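Local coordinates for protein glutamine cyclotransferase (Tannerella forsythia, PDB 6QRO) that probably acts as a zinc-dependent type II glutaminyl cyclase, turning the N-terminal glutamine of peptides and proteins into pyroglutamate, at residues 74-79 with 88-93; 107-112 with 165-170; 114-119 with 127-132; 181-186 with 253-258; 212-217 with 272-277. All coordinates share one frame; numbering follows the deposited sequence.

Contact 1 of 5, residues 74-79 with 88-93; sequences VQEAVL and KAQNIV
Asn91 ND2 donates twice, to OE1 of Gln75 and to the carbonyl oxygen of Gly185 in helix 184-191. The bond from Asn91 ND2 to Gln75 OE1 is 3.0 Å long and nearly straight (172°), although the two amide planes are turned 47° apart. It spans the antiparallel beta hairpin of strands 71-80 and 86-96 at the hydrogen-bonded pair Gln75-Asn91. Beneath it the backbones are joined both ways, Gln75 N to Asn91 O and Asn91 N to Gln75 O, each at 2.9 Å. Asn91 OD1 takes the backbone N-H of Asp164, so the buried amide is used at both ends, a good reason for asparagine here. The next hydrogen-bonded pair, Ala77-Ala89, carries only small methyl groups on this face, and Leu79 reaches back to fill in beside them, its CD1 3.8 Å from Ala89 CB. Val74, Glu76, Gln90 and Val78 share the other face. There the Glu76 chain bends at chi2 (-87°), laying its carboxylate alongside Gln90. Gln90 in turn meets helix 52-67. The tip of Glu76 touches carbon, OE2 lying 3.4 Å from Gln90 CG.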
# COMPACT_ATOMS: atom_id res chain seq x y z
N VAL A 74 15.64 6.28 -3.08
CA VAL A 74 14.56 7.10 -3.62
C VAL A 74 14.70 7.14 -5.15
O VAL A 74 15.63 7.76 -5.68
CB VAL A 74 14.57 8.52 -3.03
CG1 VAL A 74 13.36 9.32 -3.49
CG2 VAL A 74 14.61 8.45 -1.48
N GLN A 75 13.76 6.50 -5.86
CA GLN A 75 13.68 6.59 -7.32
C GLN A 75 12.89 7.84 -7.67
O GLN A 75 11.68 7.92 -7.38
CB GLN A 75 12.98 5.39 -7.95
CG GLN A 75 13.85 4.22 -8.34
CD GLN A 75 13.03 3.05 -8.88
OE1 GLN A 75 11.83 2.97 -8.64
NE2 GLN A 75 13.67 2.17 -9.62
N GLU A 76 13.56 8.80 -8.30
CA GLU A 76 12.91 9.99 -8.83
C GLU A 76 12.57 9.71 -10.29
O GLU A 76 13.46 9.45 -11.10
CB GLU A 76 13.81 11.22 -8.71
CG GLU A 76 14.36 11.56 -7.32
CD GLU A 76 13.38 12.42 -6.53
OE1 GLU A 76 13.71 12.82 -5.40
OE2 GLU A 76 12.29 12.73 -7.06
N ALA A 77 11.29 9.74 -10.62
CA ALA A 77 10.91 9.48 -12.00
C ALA A 77 9.85 10.46 -12.43
O ALA A 77 8.90 10.75 -11.69
CB ALA A 77 10.39 8.04 -12.17
N VAL A 78 9.99 10.93 -13.66
CA VAL A 78 9.00 11.82 -14.27
C VAL A 78 8.06 10.89 -15.02
O VAL A 78 8.40 10.36 -16.07
CB VAL A 78 9.66 12.85 -15.18
CG1 VAL A 78 8.64 13.86 -15.72
CG2 VAL A 78 10.79 13.58 -14.45
N LEU A 79 6.86 10.71 -14.48
CA LEU A 79 5.88 9.79 -15.03
C LEU A 79 4.75 10.59 -15.66
O LEU A 79 4.45 11.70 -15.23
CB LEU A 79 5.34 8.86 -13.95
CG LEU A 79 6.43 8.22 -13.09
CD1 LEU A 79 5.79 7.30 -12.06
CD2 LEU A 79 7.42 7.46 -13.96
N LYS A 88 6.25 14.21 -11.04
CA LYS A 88 7.55 14.11 -10.38
C LYS A 88 7.38 13.19 -9.19
O LYS A 88 7.07 13.63 -8.07
CB LYS A 88 8.03 15.50 -9.97
CG LYS A 88 7.95 16.51 -11.09
CD LYS A 88 9.00 16.32 -12.16
CE LYS A 88 9.00 17.54 -13.08
NZ LYS A 88 10.28 18.33 -13.05
N ALA A 89 7.59 11.90 -9.43
CA ALA A 89 7.33 10.83 -8.48
C ALA A 89 8.57 10.45 -7.69
O ALA A 89 9.70 10.63 -8.15
CB ALA A 89 6.78 9.60 -9.20
N GLN A 90 8.35 9.95 -6.47
CA GLN A 90 9.38 9.35 -5.62
C GLN A 90 8.88 7.97 -5.20
O GLN A 90 7.91 7.88 -4.45
CB GLN A 90 9.70 10.19 -4.38
CG GLN A 90 10.31 11.56 -4.57
CD GLN A 90 9.33 12.70 -4.43
OE1 GLN A 90 8.17 12.50 -4.09
NE2 GLN A 90 9.80 13.92 -4.64
N ASN A 91 9.50 6.91 -5.73
CA ASN A 91 9.35 5.57 -5.16
C ASN A 91 10.34 5.43 -4.00
O ASN A 91 11.55 5.61 -4.18
CB ASN A 91 9.62 4.48 -6.19
CG ASN A 91 8.56 4.42 -7.30
OD1 ASN A 91 7.39 4.74 -7.10
ND2 ASN A 91 8.98 3.94 -8.45
N ILE A 92 9.83 5.10 -2.81
CA ILE A 92 10.62 5.09 -1.58
C ILE A 92 10.83 3.65 -1.14
O ILE A 92 9.87 2.93 -0.83
CB ILE A 92 9.96 5.93 -0.48
CG1 ILE A 92 9.70 7.35 -1.01
CG2 ILE A 92 10.87 5.98 0.76
CD1 ILE A 92 8.69 8.14 -0.20
N VAL A 93 12.09 3.22 -1.11
CA VAL A 93 12.46 1.85 -0.78
C VAL A 93 13.29 1.86 0.50
O VAL A 93 14.35 2.49 0.56
CB VAL A 93 13.25 1.15 -1.91
CG1 VAL A 93 13.65 -0.27 -1.47
CG2 VAL A 93 12.43 1.10 -3.19

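Contact 2 of 5, residues 107-112 with 165-170; sequences FAHWDS and AEDYGT. With ZN (zinc ion), chain E.
Ala165 brings its backbone N to 3.2 Å from Asp111 CG, too poorly angled to bond. Glu166 follows, and its N-H meets Asp111 OD1 at 3.0 Å from above the carboxylate plane; His109 ND1 donates to the same oxygen from the opposite face. The Glu166 chain, bent at chi2 (-93°), lays its carboxylate over one face of the His109 ring, the two planes 17° apart, with OE1 3.0 Å from His109 NE2. Set over the face, OE1 is off the N-H line and not hydrogen-bonded; NE2 is instead hydrogen-bonded to Asp134 OD1. Both segments leave the C-terminal ends of neighbouring parallel strands, 103-109 and 157-163, of the M28 alpha/beta fold. At Asp167 the backbone N donates to the syn lone pair of Asp111 OD2, 2.9 Å away. A two-oxygen acceptor suits position 111, gripping successive peptide N-H groups. The Asp167 carboxylate binds zinc with both oxygens, OD2 at 2.0 Å and OD1 at 2.3 Å, while Asp134, His288 and water complete the site.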
# COMPACT_ATOMS: atom_id res chain seq x y z
N PHE A 107 4.81 -3.77 0.44
CA PHE A 107 4.62 -2.53 -0.29
C PHE A 107 3.21 -1.98 -0.15
O PHE A 107 2.28 -2.67 0.28
CB PHE A 107 5.01 -2.69 -1.78
CG PHE A 107 4.36 -3.86 -2.51
CD1 PHE A 107 4.61 -5.16 -2.14
CD2 PHE A 107 3.61 -3.63 -3.65
CE1 PHE A 107 4.06 -6.20 -2.84
CE2 PHE A 107 3.06 -4.68 -4.36
CZ PHE A 107 3.29 -5.96 -3.95
N ALA A 108 3.09 -0.70 -0.47
CA ALA A 108 1.85 0.06 -0.42
C ALA A 108 2.07 1.34 -1.20
O ALA A 108 3.21 1.76 -1.42
CB ALA A 108 1.41 0.38 1.01
N HIS A 109 0.98 1.94 -1.63
CA HIS A 109 1.08 3.23 -2.29
C HIS A 109 0.87 4.36 -1.29
O HIS A 109 0.14 4.22 -0.31
CB HIS A 109 0.10 3.34 -3.46
CG HIS A 109 -1.24 3.91 -3.12
ND1 HIS A 109 -1.49 5.27 -3.11
CD2 HIS A 109 -2.42 3.31 -2.83
CE1 HIS A 109 -2.77 5.47 -2.82
NE2 HIS A 109 -3.35 4.30 -2.64
N TRP A 110 1.58 5.48 -1.52
CA TRP A 110 1.56 6.57 -0.58
C TRP A 110 0.98 7.86 -1.13
O TRP A 110 0.65 8.75 -0.33
CB TRP A 110 2.98 6.83 -0.05
CG TRP A 110 3.97 7.50 -0.97
CD1 TRP A 110 4.77 6.91 -1.89
CD2 TRP A 110 4.31 8.89 -0.97
NE1 TRP A 110 5.58 7.86 -2.49
CE2 TRP A 110 5.32 9.08 -1.94
CE3 TRP A 110 3.85 10.01 -0.26
CZ2 TRP A 110 5.88 10.32 -2.20
CZ3 TRP A 110 4.42 11.25 -0.52
CH2 TRP A 110 5.42 11.39 -1.48
N ASP A 111 0.81 7.99 -2.44
CA ASP A 111 0.19 9.19 -3.00
C ASP A 111 -1.31 9.22 -2.71
O ASP A 111 -1.96 8.19 -2.45
CB ASP A 111 0.40 9.26 -4.52
CG ASP A 111 -0.20 8.08 -5.26
OD1 ASP A 111 0.12 6.92 -4.92
OD2 ASP A 111 -1.01 8.31 -6.19
N SER A 112 -1.88 10.42 -2.79
CA SER A 112 -3.32 10.62 -2.70
C SER A 112 -3.89 11.03 -4.06
O SER A 112 -3.27 11.80 -4.80
CB SER A 112 -3.68 11.67 -1.65
OG SER A 112 -3.14 11.27 -0.43
N ALA A 165 2.28 7.71 -7.21
CA ALA A 165 1.51 7.92 -8.44
C ALA A 165 0.70 6.68 -8.82
O ALA A 165 0.53 6.36 -10.00
CB ALA A 165 2.41 8.36 -9.59
N GLU A 166 0.22 5.96 -7.80
CA GLU A 166 -0.64 4.81 -8.00
C GLU A 166 -2.08 5.21 -8.30
O GLU A 166 -2.77 4.50 -9.04
CB GLU A 166 -0.61 3.93 -6.76
CG GLU A 166 -1.54 2.72 -6.71
CD GLU A 166 -2.89 3.03 -6.03
OE1 GLU A 166 -3.12 4.20 -5.67
OE2 GLU A 166 -3.72 2.11 -5.83
N ASP A 167 -2.54 6.32 -7.72
CA ASP A 167 -3.95 6.66 -7.62
C ASP A 167 -4.32 7.88 -8.47
O ASP A 167 -5.26 8.61 -8.13
CB ASP A 167 -4.33 6.92 -6.16
CG ASP A 167 -5.60 6.21 -5.77
OD1 ASP A 167 -6.11 5.42 -6.58
OD2 ASP A 167 -6.08 6.40 -4.66
N TYR A 168 -3.61 8.08 -9.58
CA TYR A 168 -3.81 9.21 -10.49
C TYR A 168 -4.46 8.74 -11.79
O TYR A 168 -4.26 9.33 -12.84
CB TYR A 168 -2.47 9.87 -10.80
CG TYR A 168 -2.43 11.38 -11.03
CD1 TYR A 168 -2.96 11.95 -12.20
CD2 TYR A 168 -1.74 12.21 -10.15
CE1 TYR A 168 -2.88 13.31 -12.43
CE2 TYR A 168 -1.64 13.58 -10.39
CZ TYR A 168 -2.20 14.13 -11.53
OH TYR A 168 -2.11 15.50 -11.77
N GLY A 169 -5.23 7.65 -11.73
CA GLY A 169 -5.75 7.09 -12.95
C GLY A 169 -6.89 7.90 -13.49
O GLY A 169 -7.39 8.82 -12.84
N THR A 170 -7.30 7.53 -14.70
CA THR A 170 -8.35 8.23 -15.41
C THR A 170 -9.57 8.38 -14.51
O THR A 170 -10.11 7.37 -14.04
CB THR A 170 -8.72 7.48 -16.69
OG1 THR A 170 -7.55 7.31 -17.50
CG2 THR A 170 -9.73 8.27 -17.49
ZN ZN E . -7.49 4.95 -4.77
O HOH W 1 -8.22 3.38 -5.02

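Contact 3 of 5, residues 114-119 with 127-132; sequences PYADHD and KPIDGA
Ala116 and Ile129 meet methyl to methyl, CB of Ala116 lying 3.5 Å from CG2 of Ile129. Ile129 divides its two branches between neighbours: with CG1 set between the backbone N and the carbonyl carbon (chi1 63°), CG2 turns to Ala116 while CD1 extends toward the zinc ion. A branched apolar residue can serve both directions; an alanine opposite is small enough to let the two segments come close. Beside this pair, Ala116 N donates to Lys127 O over 2.8 Å, but the N-H is bent by 50° from the line, and the bond is weak. The ring of Pro128 lies across the carbonyl of Pro114, with its CA 3.4 Å from Pro114 O. No N-H is available there, so the approach is carbon against oxygen. Both segments belong to the long loop between strand 103-109 and helix 132-151, whose N-cap is Gly131 and whose first turn carries the zinc ligand Asp134. Ala116 is the centre of an inverse gamma turn and also opens a type I beta turn, closed by Asp119 N to Ala116 O at 2.8 Å. These tight reversals swing Asp117 toward Arg113, with which it forms a salt bridge. The Tyr115 ring sits with one face over CG of Pro114, its hydroxyl hydrogen-bonded to Tyr82 OH, and Phe173 meets the ring edge-to-face.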
# COMPACT_ATOMS: atom_id res chain seq x y z
N PRO A 114 -5.75 12.79 -7.01
CA PRO A 114 -6.09 14.20 -7.26
C PRO A 114 -7.58 14.46 -7.45
O PRO A 114 -7.96 15.63 -7.56
CB PRO A 114 -5.31 14.51 -8.54
CG PRO A 114 -5.20 13.18 -9.23
CD PRO A 114 -5.01 12.19 -8.14
N TYR A 115 -8.44 13.43 -7.50
CA TYR A 115 -9.85 13.63 -7.78
C TYR A 115 -10.73 12.91 -6.77
O TYR A 115 -10.61 11.70 -6.58
CB TYR A 115 -10.20 13.14 -9.19
CG TYR A 115 -9.21 13.57 -10.23
CD1 TYR A 115 -8.94 14.92 -10.44
CD2 TYR A 115 -8.54 12.64 -11.02
CE1 TYR A 115 -8.03 15.34 -11.39
CE2 TYR A 115 -7.60 13.05 -11.97
CZ TYR A 115 -7.35 14.41 -12.16
OH TYR A 115 -6.44 14.85 -13.10
N ALA A 116 -11.66 13.64 -6.16
CA ALA A 116 -12.71 12.98 -5.40
C ALA A 116 -13.84 12.59 -6.35
O ALA A 116 -15.01 12.92 -6.19
CB ALA A 116 -13.19 13.89 -4.28
N ASP A 117 -13.45 11.81 -7.37
CA ASP A 117 -14.29 11.71 -8.55
C ASP A 117 -15.51 10.83 -8.33
O ASP A 117 -16.36 10.78 -9.22
CB ASP A 117 -13.45 11.24 -9.75
CG ASP A 117 -12.65 9.97 -9.47
OD1 ASP A 117 -12.22 9.76 -8.31
OD2 ASP A 117 -12.41 9.20 -10.43
N HIS A 118 -15.62 10.17 -7.17
CA HIS A 118 -16.82 9.46 -6.74
C HIS A 118 -17.59 10.22 -5.67
O HIS A 118 -18.54 9.66 -5.10
CB HIS A 118 -16.48 8.07 -6.21
CG HIS A 118 -16.00 7.12 -7.25
ND1 HIS A 118 -16.80 6.12 -7.76
CD2 HIS A 118 -14.79 6.99 -7.86
CE1 HIS A 118 -16.11 5.43 -8.66
NE2 HIS A 118 -14.89 5.93 -8.73
N ASP A 119 -17.23 11.46 -5.39
CA ASP A 119 -17.92 12.21 -4.34
C ASP A 119 -19.40 12.38 -4.69
O ASP A 119 -19.78 12.43 -5.86
CB ASP A 119 -17.26 13.58 -4.15
CG ASP A 119 -17.46 14.12 -2.74
OD1 ASP A 119 -16.75 13.63 -1.82
OD2 ASP A 119 -18.32 15.01 -2.55
N LYS A 127 -11.24 17.87 -7.14
CA LYS A 127 -10.51 18.23 -5.95
C LYS A 127 -9.95 17.00 -5.23
O LYS A 127 -10.65 15.99 -5.11
CB LYS A 127 -11.42 19.03 -5.02
CG LYS A 127 -11.95 20.27 -5.73
CD LYS A 127 -12.75 21.17 -4.82
CE LYS A 127 -13.24 22.39 -5.60
NZ LYS A 127 -14.06 23.33 -4.81
N PRO A 128 -8.72 17.08 -4.72
CA PRO A 128 -8.07 15.90 -4.14
C PRO A 128 -8.72 15.41 -2.85
O PRO A 128 -9.47 16.12 -2.17
CB PRO A 128 -6.64 16.39 -3.87
CG PRO A 128 -6.48 17.63 -4.70
CD PRO A 128 -7.83 18.25 -4.75
N ILE A 129 -8.38 14.16 -2.51
CA ILE A 129 -8.80 13.50 -1.27
C ILE A 129 -7.61 13.38 -0.32
O ILE A 129 -6.45 13.34 -0.76
CB ILE A 129 -9.42 12.12 -1.57
CG1 ILE A 129 -8.38 11.20 -2.21
CG2 ILE A 129 -10.59 12.27 -2.50
CD1 ILE A 129 -8.81 9.75 -2.30
N ASP A 130 -7.90 13.33 0.99
CA ASP A 130 -6.85 13.09 1.98
C ASP A 130 -6.22 11.72 1.81
O ASP A 130 -5.03 11.55 2.08
CB ASP A 130 -7.40 13.16 3.41
CG ASP A 130 -7.62 14.57 3.89
OD1 ASP A 130 -7.04 15.48 3.28
OD2 ASP A 130 -8.36 14.76 4.86
N GLY A 131 -7.00 10.75 1.34
CA GLY A 131 -6.48 9.41 1.17
C GLY A 131 -5.96 8.81 2.46
O GLY A 131 -4.89 8.20 2.48
N ALA A 132 -6.71 8.99 3.55
CA ALA A 132 -6.31 8.43 4.83
C ALA A 132 -6.28 6.91 4.76
O ALA A 132 -5.31 6.27 5.16
CB ALA A 132 -7.26 8.90 5.93

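Contact 4 of 5, residues 181-186 with 253-258; sequences TWCLGS and AIVDDH
Cys183 lays its sulfur over the peptide link between Asp256 and Asp257, SG standing 3.4 Å from Asp256 C and 3.5 Å from Asp257 N. The sulfur is anti to its own carbonyl carbon (chi1 -47°), which carries it across to residues 256-257; the short cysteine side chain can lie flat against the peptide link. Cys183 occupies the N-cap position of helix 184-191, with a left-handed backbone conformation. One turn further on, Ser186 OG donates to Asp257 OD1, reaching it on the anti side, 20° out of the carboxylate plane. The 2.5 Å given by the model between Ser186 OG and Asp257 OD1 is very short and its exact value doubtful, but a small hydroxyl facing a carboxylate suits this buried join between the starts of two helices. The same carboxylate oxygen also touches carbon, lying 3.4 Å from Cys183 CB. Asp256 turns its own OD1 back to the N-H of Asp257, at 2.7 Å, and so braces the chain where it enters helix 257-265. Toward the surface the packing is looser and apolar: Trp182 CB and Val255 CG1 are 4.4 Å apart. The Trp182 indole continues past them to rest against the zinc ligand Asp167, and Asp256 lies close to the acids Glu166, Asp207 and Asp271. Two loops at helix starts thus lie beside the zinc site, Trp182 nearest it, consistent with a pocket wall in this M28-family enzyme.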
# COMPACT_ATOMS: atom_id res chain seq x y z
N THR A 181 -3.04 3.47 -16.57
CA THR A 181 -2.90 4.83 -16.06
C THR A 181 -2.84 4.88 -14.54
O THR A 181 -2.52 5.95 -13.98
CB THR A 181 -4.01 5.74 -16.60
OG1 THR A 181 -5.29 5.31 -16.13
CG2 THR A 181 -3.99 5.71 -18.10
N TRP A 182 -3.16 3.78 -13.87
CA TRP A 182 -2.97 3.54 -12.45
C TRP A 182 -1.62 2.87 -12.23
O TRP A 182 -1.01 2.33 -13.15
CB TRP A 182 -4.07 2.64 -11.89
CG TRP A 182 -5.45 3.12 -12.15
CD1 TRP A 182 -6.26 2.76 -13.18
CD2 TRP A 182 -6.20 4.05 -11.35
NE1 TRP A 182 -7.46 3.42 -13.09
CE2 TRP A 182 -7.45 4.21 -11.97
CE3 TRP A 182 -5.92 4.76 -10.18
CZ2 TRP A 182 -8.44 5.06 -11.45
CZ3 TRP A 182 -6.89 5.60 -9.67
CH2 TRP A 182 -8.13 5.75 -10.30
N CYS A 183 -1.17 2.90 -10.98
CA CYS A 183 0.06 2.22 -10.58
C CYS A 183 1.26 2.72 -11.40
O CYS A 183 2.10 1.94 -11.84
CB CYS A 183 -0.09 0.71 -10.72
SG CYS A 183 -1.61 -0.06 -10.05
N LEU A 184 1.37 4.04 -11.60
CA LEU A 184 2.46 4.55 -12.43
C LEU A 184 3.81 4.30 -11.77
O LEU A 184 4.81 4.01 -12.45
CB LEU A 184 2.28 6.04 -12.71
CG LEU A 184 0.98 6.43 -13.43
CD1 LEU A 184 0.88 7.93 -13.62
CD2 LEU A 184 0.86 5.69 -14.76
N GLY A 185 3.88 4.43 -10.44
CA GLY A 185 5.14 4.22 -9.76
C GLY A 185 5.57 2.77 -9.77
O GLY A 185 6.73 2.47 -10.06
N SER A 186 4.64 1.86 -9.48
CA SER A 186 4.97 0.44 -9.43
C SER A 186 5.36 -0.10 -10.79
O SER A 186 6.19 -1.00 -10.89
CB SER A 186 3.79 -0.35 -8.86
OG SER A 186 2.56 -0.00 -9.49
N ALA A 253 -11.35 -9.19 -8.76
CA ALA A 253 -10.11 -9.07 -9.51
C ALA A 253 -9.78 -7.59 -9.48
O ALA A 253 -10.62 -6.76 -9.88
CB ALA A 253 -10.26 -9.59 -10.94
N ILE A 254 -8.59 -7.24 -9.02
CA ILE A 254 -8.29 -5.85 -8.68
C ILE A 254 -7.04 -5.38 -9.39
O ILE A 254 -6.00 -6.05 -9.35
CB ILE A 254 -8.16 -5.65 -7.16
CG1 ILE A 254 -9.43 -6.12 -6.47
CG2 ILE A 254 -7.94 -4.18 -6.83
CD1 ILE A 254 -10.63 -5.24 -6.75
N VAL A 255 -7.15 -4.25 -10.08
CA VAL A 255 -5.98 -3.54 -10.59
C VAL A 255 -5.27 -2.87 -9.41
O VAL A 255 -5.85 -2.03 -8.72
CB VAL A 255 -6.39 -2.51 -11.65
CG1 VAL A 255 -5.21 -1.61 -12.05
CG2 VAL A 255 -7.00 -3.23 -12.86
N ASP A 256 -4.04 -3.31 -9.12
CA ASP A 256 -3.29 -2.70 -8.03
C ASP A 256 -1.80 -2.88 -8.25
O ASP A 256 -1.37 -3.59 -9.16
CB ASP A 256 -3.69 -3.27 -6.66
CG ASP A 256 -3.68 -2.22 -5.58
OD1 ASP A 256 -2.95 -1.22 -5.74
OD2 ASP A 256 -4.40 -2.40 -4.59
N ASP A 257 -1.01 -2.26 -7.35
CA ASP A 257 0.44 -2.26 -7.49
C ASP A 257 1.00 -3.68 -7.57
O ASP A 257 2.02 -3.90 -8.23
CB ASP A 257 1.09 -1.49 -6.34
CG ASP A 257 0.86 0.00 -6.43
OD1 ASP A 257 1.06 0.54 -7.53
OD2 ASP A 257 0.49 0.64 -5.43
N HIS A 258 0.34 -4.64 -6.94
CA HIS A 258 0.87 -6.01 -6.94
C HIS A 258 0.81 -6.64 -8.33
O HIS A 258 1.59 -7.54 -8.64
CB HIS A 258 0.16 -6.84 -5.88
CG HIS A 258 -1.28 -7.10 -6.16
ND1 HIS A 258 -2.16 -6.10 -6.51
CD2 HIS A 258 -2.01 -8.25 -6.10
CE1 HIS A 258 -3.37 -6.62 -6.66
NE2 HIS A 258 -3.30 -7.92 -6.43

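Contact 5 of 5, residues 212-217 with 272-277; sequences RGATFY and IINYDP
Thr215 is hydrogen-bonded to both Asn274 and Tyr275. Its N-H points at Asn274 OD1, 3.2 Å away and in the plane of that carbonyl, and its O accepts the nearly straight bond (172°) from Tyr275 N at 3.0 Å. Asn274, with CG anti to the backbone N (chi1 -180°), brings its side-chain oxygen to the Thr215 N-H, suiting a place that needs a side-chain acceptor. A weak third bond runs from Thr215 OG1 to Tyr275 O. Water makes further links: one molecule joins Tyr217 O to Ile273 N, and another lies between Tyr217 O and Ile273 O. These bonds join the residues leading into short strand 216-218 to those that follow strand 269-273, an outermost strand of the mixed sheet; the touching parts, 214-217 and 272-277, run about 95° apart. Aromatic contacts flank the polar seam. Tyr217 and Tyr275 form a T-shaped pair, centroids 4.8 Å apart and planes at 63°, with the edge of Tyr275 toward the Tyr217 face. On the buried side Ile272 CG2 makes a CH-pi contact 3.9 Å from the centroid of Phe216, while Ile273 O lies in the ring plane, 3.4 Å from Phe216 CD1. Flat Phe216 offers both face and edge here, and Phe246 meets it edge-to-face.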
# COMPACT_ATOMS: atom_id res chain seq x y z
N ARG A 212 -12.91 1.18 9.27
CA ARG A 212 -13.78 0.49 10.21
C ARG A 212 -14.62 -0.55 9.48
O ARG A 212 -15.20 -0.26 8.44
CB ARG A 212 -14.66 1.51 10.93
CG ARG A 212 -15.51 0.95 12.06
CD ARG A 212 -15.94 2.12 12.93
NE ARG A 212 -14.74 2.82 13.37
CZ ARG A 212 -14.19 2.67 14.57
NH1 ARG A 212 -14.77 1.87 15.45
NH2 ARG A 212 -13.08 3.33 14.88
N GLY A 213 -14.61 -1.78 10.00
CA GLY A 213 -15.38 -2.87 9.42
C GLY A 213 -14.76 -3.52 8.20
O GLY A 213 -15.44 -4.28 7.51
N ALA A 214 -13.49 -3.24 7.90
CA ALA A 214 -12.86 -3.80 6.71
C ALA A 214 -12.84 -5.33 6.74
O ALA A 214 -12.71 -5.95 7.79
CB ALA A 214 -11.44 -3.24 6.56
N THR A 215 -13.01 -5.92 5.56
CA THR A 215 -12.96 -7.36 5.37
C THR A 215 -12.12 -7.61 4.14
O THR A 215 -12.46 -7.15 3.05
CB THR A 215 -14.37 -7.99 5.21
OG1 THR A 215 -15.05 -7.43 4.07
CG2 THR A 215 -15.22 -7.83 6.46
N PHE A 216 -11.02 -8.35 4.30
CA PHE A 216 -10.09 -8.60 3.21
C PHE A 216 -10.38 -9.99 2.66
O PHE A 216 -10.00 -11.00 3.25
CB PHE A 216 -8.64 -8.46 3.67
CG PHE A 216 -8.37 -7.21 4.44
CD1 PHE A 216 -8.54 -5.97 3.85
CD2 PHE A 216 -7.98 -7.26 5.77
CE1 PHE A 216 -8.30 -4.81 4.56
CE2 PHE A 216 -7.74 -6.09 6.48
CZ PHE A 216 -7.90 -4.87 5.87
N TYR A 217 -11.06 -10.03 1.52
CA TYR A 217 -11.25 -11.27 0.80
C TYR A 217 -10.00 -11.60 0.01
O TYR A 217 -9.13 -10.75 -0.20
CB TYR A 217 -12.45 -11.18 -0.15
CG TYR A 217 -13.81 -11.10 0.50
CD1 TYR A 217 -14.16 -10.06 1.35
CD2 TYR A 217 -14.78 -12.05 0.21
CE1 TYR A 217 -15.41 -9.98 1.91
CE2 TYR A 217 -16.04 -11.98 0.75
CZ TYR A 217 -16.35 -10.95 1.61
OH TYR A 217 -17.61 -10.91 2.15
N ILE A 272 -3.48 -7.30 0.23
CA ILE A 272 -4.41 -7.22 1.35
C ILE A 272 -5.16 -5.92 1.10
O ILE A 272 -4.61 -4.83 1.27
CB ILE A 272 -3.69 -7.24 2.70
CG1 ILE A 272 -2.77 -8.47 2.78
CG2 ILE A 272 -4.71 -7.29 3.82
CD1 ILE A 272 -1.99 -8.61 4.10
N ILE A 273 -6.40 -6.03 0.62
CA ILE A 273 -7.15 -4.87 0.16
C ILE A 273 -8.59 -5.05 0.60
O ILE A 273 -9.12 -6.16 0.54
CB ILE A 273 -7.05 -4.67 -1.38
CG1 ILE A 273 -7.93 -3.51 -1.85
CG2 ILE A 273 -7.33 -5.95 -2.17
CD1 ILE A 273 -7.69 -3.10 -3.29
N ASN A 274 -9.20 -3.97 1.08
CA ASN A 274 -10.60 -4.06 1.49
C ASN A 274 -11.47 -4.47 0.31
O ASN A 274 -11.35 -3.92 -0.79
CB ASN A 274 -11.09 -2.74 2.07
CG ASN A 274 -12.55 -2.81 2.51
OD1 ASN A 274 -12.96 -3.75 3.21
ND2 ASN A 274 -13.32 -1.79 2.13
N TYR A 275 -12.35 -5.44 0.53
CA TYR A 275 -13.36 -5.76 -0.47
C TYR A 275 -14.71 -5.46 0.15
O TYR A 275 -15.08 -6.08 1.16
CB TYR A 275 -13.26 -7.23 -0.90
CG TYR A 275 -14.33 -7.69 -1.86
CD1 TYR A 275 -14.26 -7.33 -3.20
CD2 TYR A 275 -15.34 -8.54 -1.46
CE1 TYR A 275 -15.21 -7.77 -4.11
CE2 TYR A 275 -16.29 -8.99 -2.37
CZ TYR A 275 -16.22 -8.60 -3.69
OH TYR A 275 -17.16 -9.04 -4.60
N ASP A 276 -15.47 -4.55 -0.48
CA ASP A 276 -16.80 -4.22 0.02
C ASP A 276 -17.86 -4.75 -0.94
O ASP A 276 -18.10 -4.15 -2.00
CB ASP A 276 -16.95 -2.71 0.21
CG ASP A 276 -18.10 -2.35 1.14
OD1 ASP A 276 -19.13 -3.05 1.13
OD2 ASP A 276 -17.99 -1.38 1.90
N PRO A 277 -18.59 -5.80 -0.55
CA PRO A 277 -19.53 -6.45 -1.48
C PRO A 277 -20.84 -5.72 -1.69
O PRO A 277 -21.62 -6.12 -2.56
CB PRO A 277 -19.75 -7.82 -0.84
CG PRO A 277 -19.51 -7.60 0.62
CD PRO A 277 -18.45 -6.54 0.72
O HOH W 2 -7.16 -8.82 0.16
O HOH W 3 -10.27 -8.31 -1.07

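Contacts 1, 2 and 5 all reach the one mixed sheet. Contact 1 pairs one outermost strand, 71-80, with 86-96, contact 2 lies at the end of inner strand 103-109, and contact 5 at the other outermost strand, 269-273, its centre 29 Å from that of contact 1. Contact 2 touches contacts 1, 3 and 4. Both segments of contact 3 fall between those of contact 2 in the chain, whereas contacts 4 and 5 alternate their segments. Contact 4, its centre 8 Å from that of contact 2, shares backbone bonds with it through Ala165-Leu184 and Glu166-Cys183. Contacts 2, 3 and 4 thus gather distant loops around the zinc ion.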